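PDB 3UUW: putative oxidoreductase with NAD(P)-binding Rossmann-fold domain from Clostridium difficile, which is a putative NAD(P)-dependent oxidoreductase of the GFO/IDH/MocA family, whose substrate is not established. Local coordinates for residues L224-I235 against V238-E248. Sequence-based numbering, arbitrary orientation. Where two conformers were deposited one is given.
Sequences LEQVEILSKGKI and VKNLNVLEIEE
Antiparallel backbone pairing joins Val227 to Val238 and Ile235 to Glu247 in two consecutive beta hairpins of the mixed sheet, within the C-terminal domain that accompanies the Rossmann domain in this family. Strand 234-239 runs between strands 224-231 and 243-248. Val227-Val238 and Ile235-Glu247 are hydrogen-bonded pairs: Val238 N reaches Val227 O at 2.9 Å, and Glu247 N meets Ile235 O at 2.8 Å. A type II turn from Ser231 to Lys234 closes the first hairpin; the second carries a classic beta bulge, Asn242 and Val243 both facing Lys239.

Where strand 234-239 ends, Asn240 extends the pairing. Its N gives a nearly straight bond (178°) to Glu225 O, while its side chain, with CG beside its own backbone N (chi1 -64°), lets OD1 accept a hydrogen bond from Glu225 N at 3.0 Å. A water bridges Val238 O and Leu241 N. The carboxylate of Glu225, in a salt bridge with Arg126 and hydrogen-bonded to Tyr132 OH, also meets Leu241 CD1.

Gln226 and Lys239 form the non-hydrogen-bonded pair, their side chains alongside each other and pointing the same way, with Gln226 OE1 3.4 Å from Lys239 CE. Glu245, whose OE1 is held by Arg237, receives Lys239 NZ on OE2 in a 3.1 Å salt bridge, the nitrogen lying 35° out of the carboxylate plane.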
# COMPACT_ATOMS: atom_id res chain seq x y z
N LEU A 224 10.46 -6.02 10.73
CA LEU A 224 9.48 -4.93 10.81
C LEU A 224 9.67 -4.16 12.12
O LEU A 224 10.11 -4.72 13.11
CB LEU A 224 8.06 -5.55 10.79
CG LEU A 224 6.80 -4.73 11.06
CD1 LEU A 224 6.70 -3.53 10.11
CD2 LEU A 224 5.56 -5.63 10.94
N GLU A 225 9.41 -2.86 12.10
CA GLU A 225 9.22 -2.12 13.33
C GLU A 225 8.02 -1.25 13.06
O GLU A 225 7.86 -0.75 11.96
CB GLU A 225 10.44 -1.28 13.71
CG GLU A 225 10.26 -0.48 14.99
CD GLU A 225 11.55 0.08 15.55
OE1 GLU A 225 12.62 -0.51 15.28
OE2 GLU A 225 11.48 1.11 16.26
N GLN A 226 7.15 -1.10 14.06
CA GLN A 226 6.02 -0.22 13.90
C GLN A 226 5.59 0.38 15.23
O GLN A 226 5.57 -0.33 16.23
CB GLN A 226 4.82 -0.98 13.32
CG GLN A 226 3.62 -0.09 13.08
CD GLN A 226 2.48 -0.85 12.46
OE1 GLN A 226 2.48 -1.11 11.26
NE2 GLN A 226 1.50 -1.21 13.27
N VAL A 227 5.33 1.68 15.22
CA VAL A 227 4.64 2.36 16.32
C VAL A 227 3.28 2.82 15.77
O VAL A 227 3.20 3.40 14.68
CB VAL A 227 5.42 3.56 16.80
CG1 VAL A 227 4.55 4.45 17.73
CG2 VAL A 227 6.70 3.10 17.44
N GLU A 228 2.21 2.53 16.50
CA GLU A 228 0.85 2.90 16.12
C GLU A 228 0.23 3.58 17.31
O GLU A 228 0.20 3.00 18.42
CB GLU A 228 0.04 1.67 15.77
CG GLU A 228 -1.42 1.93 15.44
CD GLU A 228 -2.07 0.66 14.99
OE1 GLU A 228 -2.24 -0.23 15.85
OE2 GLU A 228 -2.38 0.55 13.78
N ILE A 229 -0.25 4.79 17.10
CA ILE A 229 -0.92 5.54 18.13
C ILE A 229 -2.39 5.74 17.76
O ILE A 229 -2.69 6.31 16.70
CB ILE A 229 -0.26 6.92 18.34
CG1 ILE A 229 1.21 6.76 18.74
CG2 ILE A 229 -1.06 7.79 19.39
CD1 ILE A 229 1.93 8.12 18.88
N LEU A 230 -3.29 5.25 18.61
CA LEU A 230 -4.74 5.44 18.45
C LEU A 230 -5.17 6.63 19.33
O LEU A 230 -5.01 6.59 20.55
CB LEU A 230 -5.53 4.19 18.85
CG LEU A 230 -5.47 2.93 17.96
CD1 LEU A 230 -4.13 2.23 18.06
CD2 LEU A 230 -6.59 1.97 18.38
N SER A 231 -5.71 7.66 18.70
CA SER A 231 -6.14 8.85 19.44
C SER A 231 -7.50 9.33 18.94
O SER A 231 -8.03 8.81 17.97
CB SER A 231 -5.10 9.95 19.34
OG SER A 231 -4.96 10.39 18.01
N LYS A 232 -8.08 10.30 19.62
CA LYS A 232 -9.38 10.79 19.23
C LYS A 232 -9.38 11.20 17.76
O LYS A 232 -8.65 12.11 17.36
CB LYS A 232 -9.81 11.96 20.11
CG LYS A 232 -11.15 12.53 19.70
CD LYS A 232 -11.53 13.72 20.55
CE LYS A 232 -12.35 13.31 21.74
NZ LYS A 232 -13.74 13.00 21.30
N GLY A 233 -10.18 10.51 16.97
CA GLY A 233 -10.34 10.81 15.55
C GLY A 233 -9.18 10.48 14.64
O GLY A 233 -9.17 10.88 13.49
N LYS A 234 -8.23 9.69 15.12
CA LYS A 234 -7.01 9.51 14.36
C LYS A 234 -6.26 8.23 14.68
O LYS A 234 -6.26 7.76 15.82
CB LYS A 234 -6.08 10.70 14.68
CG LYS A 234 -4.93 10.87 13.78
CD LYS A 234 -3.97 11.98 14.27
CE LYS A 234 -4.62 13.28 14.56
NZ LYS A 234 -3.54 14.27 14.92
N ILE A 235 -5.65 7.65 13.66
CA ILE A 235 -4.65 6.59 13.86
C ILE A 235 -3.38 7.13 13.20
O ILE A 235 -3.44 7.66 12.08
CB ILE A 235 -4.98 5.26 13.23
CG1 ILE A 235 -6.34 4.72 13.73
CG2 ILE A 235 -3.88 4.27 13.55
CD1 ILE A 235 -6.80 3.42 13.07
N VAL A 238 4.02 4.71 12.26
CA VAL A 238 5.31 4.89 11.60
C VAL A 238 5.87 3.48 11.42
O VAL A 238 5.98 2.74 12.39
CB VAL A 238 6.29 5.78 12.36
CG1 VAL A 238 7.65 5.81 11.65
CG2 VAL A 238 5.76 7.18 12.44
N LYS A 239 6.19 3.12 10.18
CA LYS A 239 6.69 1.81 9.85
C LYS A 239 8.15 1.89 9.46
O LYS A 239 8.54 2.72 8.63
CB LYS A 239 5.90 1.22 8.67
CG LYS A 239 4.44 0.99 8.98
CD LYS A 239 3.73 0.40 7.74
CE LYS A 239 2.27 0.06 8.03
NZ LYS A 239 1.63 -0.48 6.80
N ASN A 240 8.94 1.01 10.06
CA ASN A 240 10.39 0.92 9.79
C ASN A 240 11.12 2.26 9.90
O ASN A 240 12.09 2.53 9.16
CB ASN A 240 10.63 0.26 8.42
CG ASN A 240 10.13 -1.17 8.38
OD1 ASN A 240 10.09 -1.86 9.39
ND2 ASN A 240 9.82 -1.64 7.19
N LEU A 241 10.63 3.09 10.81
CA LEU A 241 11.16 4.43 11.10
C LEU A 241 11.10 5.41 9.95
O LEU A 241 11.60 6.55 10.10
CB LEU A 241 12.60 4.35 11.65
CG LEU A 241 12.80 3.57 12.93
CD1 LEU A 241 12.83 2.11 12.68
CD2 LEU A 241 14.11 4.01 13.66
N ASN A 242 10.49 5.05 8.82
CA ASN A 242 10.63 5.89 7.65
C ASN A 242 9.44 6.09 6.74
O ASN A 242 9.54 6.74 5.69
CB ASN A 242 11.88 5.49 6.86
CG ASN A 242 11.73 4.16 6.16
OD1 ASN A 242 10.66 3.56 6.17
ND2 ASN A 242 12.81 3.69 5.52
N VAL A 243 8.29 5.53 7.13
CA VAL A 243 7.03 5.78 6.45
C VAL A 243 6.00 6.16 7.50
O VAL A 243 5.90 5.49 8.51
CB VAL A 243 6.56 4.56 5.66
CG1 VAL A 243 5.15 4.82 5.08
CG2 VAL A 243 7.56 4.26 4.53
N LEU A 244 5.30 7.27 7.27
CA LEU A 244 4.31 7.76 8.22
C LEU A 244 2.90 7.67 7.61
O LEU A 244 2.67 8.17 6.49
CB LEU A 244 4.65 9.18 8.64
CG LEU A 244 3.90 9.80 9.83
CD1 LEU A 244 4.72 10.89 10.49
CD2 LEU A 244 2.57 10.32 9.38
N GLU A 245 2.00 6.99 8.31
CA GLU A 245 0.61 6.84 7.87
C GLU A 245 -0.32 7.52 8.85
O GLU A 245 -0.12 7.40 10.07
CB GLU A 245 0.21 5.38 7.78
CG GLU A 245 1.03 4.55 6.83
CD GLU A 245 0.58 3.10 6.75
OE1 GLU A 245 -0.23 2.66 7.59
OE2 GLU A 245 1.05 2.40 5.83
N ILE A 246 -1.34 8.19 8.34
CA ILE A 246 -2.35 8.80 9.17
C ILE A 246 -3.72 8.43 8.64
O ILE A 246 -4.00 8.62 7.46
CB ILE A 246 -2.24 10.33 9.19
CG1 ILE A 246 -0.87 10.78 9.66
CG2 ILE A 246 -3.32 10.94 10.12
CD1 ILE A 246 -0.63 12.27 9.55
N GLU A 247 -4.55 7.87 9.51
CA GLU A 247 -5.93 7.57 9.17
C GLU A 247 -6.79 8.59 9.89
O GLU A 247 -6.78 8.67 11.12
CB GLU A 247 -6.31 6.12 9.48
CG GLU A 247 -5.30 5.15 8.89
CD GLU A 247 -5.88 3.84 8.37
OE1 GLU A 247 -6.94 3.88 7.71
OE2 GLU A 247 -5.22 2.79 8.56
N GLU A 248 -7.52 9.36 9.11
CA GLU A 248 -8.32 10.44 9.65
C GLU A 248 -9.40 10.76 8.64
O GLU A 248 -9.14 10.75 7.45
CB GLU A 248 -7.40 11.63 9.86
CG GLU A 248 -7.94 12.80 10.55
CD GLU A 248 -6.80 13.80 10.90
OE1 GLU A 248 -5.84 13.93 10.10
OE2 GLU A 248 -6.89 14.46 11.94
O HOH W 1 8.77 2.28 12.91